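CENP-V/GFA domain-containing protein (Rhodobacter sphaeroides 2.4.1, PDB 3FAC) is of unknown function but belongs to the Gfa family, and probably binds zinc and may act as a carbon-sulfur lyase. Local coordinates at residues A[28-33]-A[65-70]. Residues are numbered along the deposited sequence; the frame is centred on the assembly and turned at random.
Sequences CSFCRR and AKHWFC
Phe30 and His67 alone join the loop and short helix of 28-33 to segment 65-70, most of which is strand 66-70. Phe30 CE2 sits over the centre of one imidazole face, 3.5 Å from His67 CG, while the next ring carbon, Phe30 CZ, lies 4.0 Å from His67 CD2. The ring centroids are 4.5 Å apart and the planes are inclined at 34°, and no hydrogen bond crosses between the segments. Phe30 reaches the strand because its CG stands anti to the backbone N (chi1 177°), and the two side chains run past one another antiparallel. On the other imidazole face, Ala65 O lies toward the rim, 4.2 Å above the plane.

Further out, Phe60 and Tyr58 also meet the Phe30 ring, and His79 and Phe60 meet that of His67, extending the contact into an aromatic cluster. The backbone of His67 pairs with Tyr58 on the adjacent antiparallel strand 55-58. In the turn that carries Phe30, the backbone Arg32 N donates to Cys28 O at 2.9 Å, and Arg33 NH1 reaches Ser29 O at 2.7 Å, in the guanidinium plane; a disulfide ties Cys31 to Cys26. The arrangement thus packs the CxxC turn, Cys28 to Cys31, against the five-stranded antiparallel sheet of a Gfa-family, beta-tent domain.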
loop_
_atom_site.group_PDB
_atom_site.type_symbol
_atom_site.label_atom_id
_atom_site.label_comp_id
_atom_site.label_asym_id
_atom_site.label_seq_id
_atom_site.Cartn_x
_atom_site.Cartn_y
_atom_site.Cartn_z
ATOM N N CYS A 28 -6.182 -2.825 -13.029
ATOM C CA CYS A 28 -7.114 -3.944 -13.052
ATOM C C CYS A 28 -8.441 -3.470 -12.453
ATOM O O CYS A 28 -8.523 -2.363 -11.914
ATOM C CB CYS A 28 -6.558 -5.124 -12.247
ATOM S SG CYS A 28 -6.279 -4.804 -10.493
ATOM N N SER A 29 -9.477 -4.298 -12.545
ATOM C CA SER A 29 -10.790 -3.923 -12.022
ATOM C C SER A 29 -10.756 -3.418 -10.576
ATOM O O SER A 29 -11.523 -2.528 -10.209
ATOM C CB SER A 29 -11.767 -5.100 -12.134
ATOM O OG SER A 29 -11.347 -6.204 -11.350
ATOM N N PHE A 30 -9.868 -3.977 -9.759
ATOM C CA PHE A 30 -9.768 -3.566 -8.364
ATOM C C PHE A 30 -8.851 -2.362 -8.151
ATOM O O PHE A 30 -9.263 -1.356 -7.569
ATOM C CB PHE A 30 -9.277 -4.732 -7.502
ATOM C CG PHE A 30 -9.068 -4.376 -6.053
ATOM C CD1 PHE A 30 -10.146 -4.065 -5.236
ATOM C CD2 PHE A 30 -7.790 -4.372 -5.504
ATOM C CE1 PHE A 30 -9.955 -3.757 -3.886
ATOM C CE2 PHE A 30 -7.584 -4.067 -4.163
ATOM C CZ PHE A 30 -8.671 -3.759 -3.348
ATOM N N CYS A 31 -7.613 -2.464 -8.615
ATOM C CA CYS A 31 -6.657 -1.379 -8.441
ATOM C C CYS A 31 -7.153 -0.069 -9.047
ATOM O O CYS A 31 -6.936 1.002 -8.483
ATOM C CB CYS A 31 -5.304 -1.770 -9.042
ATOM S SG CYS A 31 -4.572 -3.271 -8.304
ATOM N N ARG A 32 -7.828 -0.152 -10.189
ATOM C CA ARG A 32 -8.351 1.046 -10.834
ATOM C C ARG A 32 -9.327 1.723 -9.880
ATOM O O ARG A 32 -9.473 2.948 -9.893
ATOM C CB ARG A 32 -9.083 0.691 -12.122
ATOM C CG ARG A 32 -10.481 0.117 -11.902
ATOM C CD ARG A 32 -11.180 -0.075 -13.230
ATOM N NE ARG A 32 -10.404 -0.952 -14.099
ATOM C CZ ARG A 32 -10.634 -1.115 -15.395
ATOM N NH1 ARG A 32 -11.623 -0.454 -15.985
ATOM N NH2 ARG A 32 -9.873 -1.941 -16.100
ATOM N N ARG A 33 -10.002 0.917 -9.064
ATOM C CA ARG A 33 -10.958 1.433 -8.090
ATOM C C ARG A 33 -10.260 1.998 -6.846
ATOM O O ARG A 33 -10.765 2.931 -6.222
ATOM C CB ARG A 33 -11.966 0.344 -7.691
ATOM C CG ARG A 33 -13.084 0.112 -8.715
ATOM C CD ARG A 33 -14.130 -0.848 -8.166
ATOM N NE ARG A 33 -15.301 -1.006 -9.030
ATOM C CZ ARG A 33 -15.283 -1.575 -10.233
ATOM N NH1 ARG A 33 -14.149 -2.043 -10.733
ATOM N NH2 ARG A 33 -16.407 -1.692 -10.928
ATOM N N ALA A 65 -3.407 -12.405 -3.727
ATOM C CA ALA A 65 -3.075 -11.078 -3.239
ATOM C C ALA A 65 -3.861 -10.764 -1.972
ATOM O O ALA A 65 -5.031 -11.132 -1.842
ATOM C CB ALA A 65 -3.376 -10.040 -4.315
ATOM N N LYS A 66 -3.207 -10.091 -1.035
ATOM C CA LYS A 66 -3.844 -9.715 0.218
ATOM C C LYS A 66 -3.898 -8.194 0.279
ATOM O O LYS A 66 -2.864 -7.528 0.253
ATOM C CB LYS A 66 -3.052 -10.253 1.410
ATOM C CG LYS A 66 -2.429 -11.619 1.176
ATOM C CD LYS A 66 -2.497 -12.482 2.423
ATOM C CE LYS A 66 -3.874 -13.106 2.570
ATOM N NZ LYS A 66 -4.161 -14.017 1.427
ATOM N N HIS A 67 -5.106 -7.649 0.358
ATOM C CA HIS A 67 -5.289 -6.207 0.401
ATOM C C HIS A 67 -5.807 -5.775 1.771
ATOM O O HIS A 67 -6.775 -6.336 2.272
ATOM C CB HIS A 67 -6.280 -5.794 -0.690
ATOM C CG HIS A 67 -5.992 -6.401 -2.028
ATOM N ND1 HIS A 67 -4.819 -6.173 -2.713
ATOM C CD2 HIS A 67 -6.728 -7.228 -2.809
ATOM C CE1 HIS A 67 -4.844 -6.832 -3.859
ATOM N NE2 HIS A 67 -5.993 -7.480 -3.942
ATOM N N TRP A 68 -5.163 -4.785 2.380
ATOM C CA TRP A 68 -5.604 -4.302 3.685
ATOM C C TRP A 68 -6.007 -2.838 3.606
ATOM O O TRP A 68 -5.439 -2.071 2.827
ATOM C CB TRP A 68 -4.500 -4.440 4.732
ATOM C CG TRP A 68 -3.795 -5.749 4.715
ATOM C CD1 TRP A 68 -2.755 -6.107 3.907
ATOM C CD2 TRP A 68 -4.083 -6.890 5.528
ATOM N NE1 TRP A 68 -2.378 -7.401 4.166
ATOM C CE2 TRP A 68 -3.179 -7.906 5.156
ATOM C CE3 TRP A 68 -5.022 -7.153 6.534
ATOM C CZ2 TRP A 68 -3.183 -9.173 5.757
ATOM C CZ3 TRP A 68 -5.027 -8.417 7.135
ATOM C CH2 TRP A 68 -4.113 -9.408 6.742
ATOM N N PHE A 69 -6.993 -2.458 4.410
ATOM C CA PHE A 69 -7.452 -1.076 4.456
ATOM C C PHE A 69 -8.049 -0.789 5.827
ATOM O O PHE A 69 -8.644 -1.668 6.453
ATOM C CB PHE A 69 -8.469 -0.803 3.337
ATOM C CG PHE A 69 -9.818 -1.432 3.555
ATOM C CD1 PHE A 69 -10.750 -0.846 4.409
ATOM C CD2 PHE A 69 -10.170 -2.598 2.883
ATOM C CE1 PHE A 69 -12.009 -1.406 4.590
ATOM C CE2 PHE A 69 -11.431 -3.169 3.058
ATOM C CZ PHE A 69 -12.352 -2.570 3.914
ATOM N N CYS A 70 -7.861 0.436 6.299
ATOM C CA CYS A 70 -8.367 0.858 7.599
ATOM C C CYS A 70 -9.897 0.848 7.630
ATOM O O CYS A 70 -10.538 1.478 6.798
ATOM C CB CYS A 70 -7.842 2.258 7.910
ATOM S SG CYS A 70 -8.390 2.916 9.489
#